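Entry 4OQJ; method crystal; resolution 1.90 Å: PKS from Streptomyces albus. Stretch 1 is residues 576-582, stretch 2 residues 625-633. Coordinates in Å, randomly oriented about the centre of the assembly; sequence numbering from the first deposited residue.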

ATOM      1  N   ARG A 576       2.245  44.170  34.456  1.00 34.91           N
ATOM      2  CA  ARG A 576       2.305  45.186  33.416  1.00 41.33           C
ATOM      3  C   ARG A 576       1.209  46.231  33.596  1.00 40.60           C
ATOM      4  O   ARG A 576       1.424  47.411  33.325  1.00 39.35           O
ATOM      5  CB  ARG A 576       2.222  44.529  32.039  1.00 43.84           C
ATOM      6  CG  ARG A 576       3.405  43.593  31.767  1.00 54.01           C
ATOM      7  CD  ARG A 576       3.428  43.046  30.344  1.00 63.77           C
ATOM      8  NE  ARG A 576       4.462  42.021  30.186  1.00 72.49           N
ATOM      9  CZ  ARG A 576       5.753  42.270  29.966  1.00 76.39           C
ATOM     10  NH1 ARG A 576       6.201  43.522  29.868  1.00 69.90           N
ATOM     11  NH2 ARG A 576       6.605  41.257  29.840  1.00 80.33           N
ATOM     12  N   CYS A 577       0.043  45.811  34.076  1.00 36.94           N
ATOM     13  CA  CYS A 577      -1.035  46.753  34.361  1.00 34.06           C
ATOM     14  C   CYS A 577      -0.671  47.679  35.518  1.00 31.91           C
ATOM     15  O   CYS A 577      -1.001  48.858  35.498  1.00 32.20           O
ATOM     16  CB  CYS A 577      -2.330  46.015  34.691  1.00 30.80           C
ATOM     17  SG  CYS A 577      -3.681  47.116  35.133  1.00 32.94           S
ATOM     18  N   ALA A 578       0.003  47.147  36.532  1.00 31.26           N
ATOM     19  CA  ALA A 578       0.412  47.963  37.678  1.00 33.46           C
ATOM     20  C   ALA A 578       1.455  48.999  37.251  1.00 37.36           C
ATOM     21  O   ALA A 578       1.514  50.107  37.799  1.00 39.55           O
ATOM     22  CB  ALA A 578       0.956  47.080  38.792  1.00 35.13           C
ATOM     23  N   ALA A 579       2.280  48.628  36.275  1.00 37.67           N
ATOM     24  CA  ALA A 579       3.267  49.547  35.716  1.00 40.68           C
ATOM     25  C   ALA A 579       2.575  50.758  35.092  1.00 45.82           C
ATOM     26  O   ALA A 579       2.945  51.905  35.354  1.00 50.64           O
ATOM     27  CB  ALA A 579       4.120  48.836  34.688  1.00 37.53           C
ATOM     28  N   GLU A 580       1.558  50.492  34.281  1.00 42.13           N
ATOM     29  CA  GLU A 580       0.806  51.544  33.607  1.00 42.05           C
ATOM     30  C   GLU A 580       0.101  52.468  34.593  1.00 45.09           C
ATOM     31  O   GLU A 580      -0.001  53.668  34.363  1.00 48.48           O
ATOM     32  CB  GLU A 580      -0.231  50.929  32.659  1.00 44.78           C
ATOM     33  CG  GLU A 580       0.345  50.022  31.584  1.00 57.14           C
ATOM     34  CD  GLU A 580       0.936  50.781  30.415  1.00 70.06           C
ATOM     35  OE1 GLU A 580       0.966  52.031  30.458  1.00 70.52           O
ATOM     36  OE2 GLU A 580       1.371  50.116  29.451  1.00 77.81           O
ATOM     37  N   LEU A 581      -0.406  51.900  35.682  1.00 46.44           N
ATOM     38  CA  LEU A 581      -1.178  52.671  36.651  1.00 45.02           C
ATOM     39  C   LEU A 581      -0.282  53.477  37.576  1.00 40.79           C
ATOM     40  O   LEU A 581      -0.760  54.353  38.290  1.00 39.69           O
ATOM     41  CB  LEU A 581      -2.066  51.752  37.491  1.00 43.48           C
ATOM     42  CG  LEU A 581      -3.161  50.969  36.766  1.00 42.64           C
ATOM     43  CD1 LEU A 581      -3.999  50.205  37.782  1.00 41.32           C
ATOM     44  CD2 LEU A 581      -4.033  51.873  35.902  1.00 42.91           C
ATOM     45  N   GLY A 582       1.006  53.153  37.580  1.00 44.53           N
ATOM     46  CA  GLY A 582       1.965  53.841  38.426  1.00 53.02           C
ATOM     47  C   GLY A 582       1.982  53.381  39.874  1.00 52.22           C
ATOM     48  O   GLY A 582       2.503  54.088  40.732  1.00 51.82           O
ATOM     49  N   LEU A 625     -12.494  55.843  37.404  1.00 69.15           N
ATOM     50  CA  LEU A 625     -11.254  55.201  36.960  1.00 58.00           C
ATOM     51  C   LEU A 625     -10.216  56.242  36.550  1.00 51.98           C
ATOM     52  O   LEU A 625     -10.565  57.253  35.932  1.00 54.61           O
ATOM     53  CB  LEU A 625     -11.509  54.260  35.778  1.00 52.83           C
ATOM     54  CG  LEU A 625     -12.291  52.965  36.007  1.00 47.94           C
ATOM     55  CD1 LEU A 625     -12.426  52.208  34.695  1.00 45.13           C
ATOM     56  CD2 LEU A 625     -11.630  52.089  37.063  1.00 47.22           C
ATOM     57  N   PRO A 626      -8.931  55.994  36.879  1.00 46.26           N
ATOM     58  CA  PRO A 626      -7.843  56.893  36.470  1.00 48.55           C
ATOM     59  C   PRO A 626      -7.611  56.901  34.967  1.00 52.36           C
ATOM     60  O   PRO A 626      -8.020  55.974  34.272  1.00 54.33           O
ATOM     61  CB  PRO A 626      -6.620  56.325  37.194  1.00 47.10           C
ATOM     62  CG  PRO A 626      -6.959  54.901  37.466  1.00 42.62           C
ATOM     63  CD  PRO A 626      -8.435  54.881  37.708  1.00 43.57           C
ATOM     64  N   ASP A 627      -6.944  57.938  34.478  1.00 51.64           N
ATOM     65  CA  ASP A 627      -6.686  58.077  33.051  1.00 55.15           C
ATOM     66  C   ASP A 627      -5.971  56.853  32.472  1.00 49.42           C
ATOM     67  O   ASP A 627      -6.312  56.393  31.381  1.00 48.69           O
ATOM     68  CB  ASP A 627      -5.862  59.338  32.784  1.00 61.64           C
ATOM     69  CG  ASP A 627      -6.666  60.612  32.983  1.00 71.94           C
ATOM     70  OD1 ASP A 627      -7.795  60.528  33.520  1.00 72.76           O
ATOM     71  OD2 ASP A 627      -6.169  61.697  32.609  1.00 76.72           O
ATOM     72  N   ALA A 628      -4.979  56.338  33.192  1.00 43.11           N
ATOM     73  CA  ALA A 628      -4.239  55.158  32.739  1.00 43.55           C
ATOM     74  C   ALA A 628      -5.183  53.984  32.478  1.00 44.97           C
ATOM     75  O   ALA A 628      -5.041  53.272  31.480  1.00 43.71           O
ATOM     76  CB  ALA A 628      -3.183  54.764  33.759  1.00 44.37           C
ATOM     77  N   ALA A 629      -6.140  53.783  33.379  1.00 48.13           N
ATOM     78  CA  ALA A 629      -7.125  52.719  33.213  1.00 45.15           C
ATOM     79  C   ALA A 629      -7.981  52.984  31.975  1.00 41.46           C
ATOM     80  O   ALA A 629      -8.374  52.055  31.267  1.00 37.30           O
ATOM     81  CB  ALA A 629      -7.992  52.599  34.449  1.00 44.35           C
ATOM     82  N   LEU A 630      -8.255  54.257  31.703  1.00 40.69           N
ATOM     83  CA  LEU A 630      -9.058  54.620  30.539  1.00 40.40           C
ATOM     84  C   LEU A 630      -8.300  54.300  29.253  1.00 42.13           C
ATOM     85  O   LEU A 630      -8.880  53.779  28.297  1.00 46.60           O
ATOM     86  CB  LEU A 630      -9.450  56.103  30.581  1.00 44.05           C
ATOM     87  CG  LEU A 630     -10.438  56.520  31.673  1.00 48.76           C
ATOM     88  CD1 LEU A 630     -10.634  58.040  31.659  1.00 53.97           C
ATOM     89  CD2 LEU A 630     -11.788  55.810  31.531  1.00 45.28           C
ATOM     90  N   ARG A 631      -7.001  54.588  29.236  1.00 39.50           N
ATOM     91  CA  ARG A 631      -6.180  54.291  28.064  1.00 40.47           C
ATOM     92  C   ARG A 631      -6.110  52.785  27.825  1.00 42.09           C
ATOM     93  O   ARG A 631      -6.232  52.320  26.693  1.00 42.15           O
ATOM     94  CB  ARG A 631      -4.767  54.859  28.225  1.00 36.56           C
ATOM     95  N   LEU A 632      -5.907  52.026  28.895  1.00 41.18           N
ATOM     96  CA  LEU A 632      -5.804  50.581  28.786  1.00 38.26           C
ATOM     97  C   LEU A 632      -7.092  50.002  28.222  1.00 33.76           C
ATOM     98  O   LEU A 632      -7.056  49.080  27.409  1.00 38.38           O
ATOM     99  CB  LEU A 632      -5.492  49.957  30.148  1.00 40.49           C
ATOM    100  CG  LEU A 632      -4.041  50.070  30.614  1.00 41.06           C
ATOM    101  CD1 LEU A 632      -3.892  49.568  32.045  1.00 42.08           C
ATOM    102  CD2 LEU A 632      -3.107  49.303  29.686  1.00 43.29           C
ATOM    103  N   LEU A 633      -8.229  50.548  28.653  1.00 33.07           N
ATOM    104  CA  LEU A 633      -9.520  50.101  28.151  1.00 34.60           C
ATOM    105  C   LEU A 633      -9.661  50.444  26.675  1.00 46.41           C
ATOM    106  O   LEU A 633     -10.228  49.668  25.906  1.00 40.63           O
ATOM    107  CB  LEU A 633     -10.664  50.720  28.950  1.00 35.66           C
ATOM    108  CG  LEU A 633     -10.946  50.101  30.322  1.00 34.50           C
ATOM    109  CD1 LEU A 633     -12.065  50.853  31.004  1.00 35.10           C
ATOM    110  CD2 LEU A 633     -11.304  48.614  30.220  1.00 29.24           C
TER

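Segments of two helices of one chain, 576–581 and 627–633, cross at 130° between their N-to-C directions, with axes 9.4 Å apart at closest approach. The backbones are nearest at Leu581 CA and Ala628 CA, 5.6 Å apart, and the contact extends along the second helix to Leu632. Ala628 presents only a methyl here: its CA-to-CB bond points toward the other stretch, and CB lies 3.4 Å from Glu580 O, a van der Waals contact, and 3.7 Å from Leu581 CD2. The main bump from the first helix is Leu581 (m, t): its CA-to-CB bond runs sideways, but its end comes nearer, bringing CD2 into a hollow lined by Pro626 CG (4.5 Å), Ala628 CB, Ala629 CB (4.3 Å) and Leu632 CD1 (4.5 Å). The answering bump is Leu632 (m, t), whose CD1 lies 3.9 Å from Cys577 SG and 4.0 Å from Glu580 CB. Glu580 thus packs through its aliphatic base. No hydrogen bond crosses the contact; it rests mostly on apolar packing, burying 240 Å² in total. Backbone bonds stay within each helix, such as Leu581 N to Cys577 O (3.1 Å) and Leu632 N to Ala628 O (3.0 Å). Gly582, at positive phi, closes the first helix in a Schellman motif, while Pro626 occupies the N-cap position of the second.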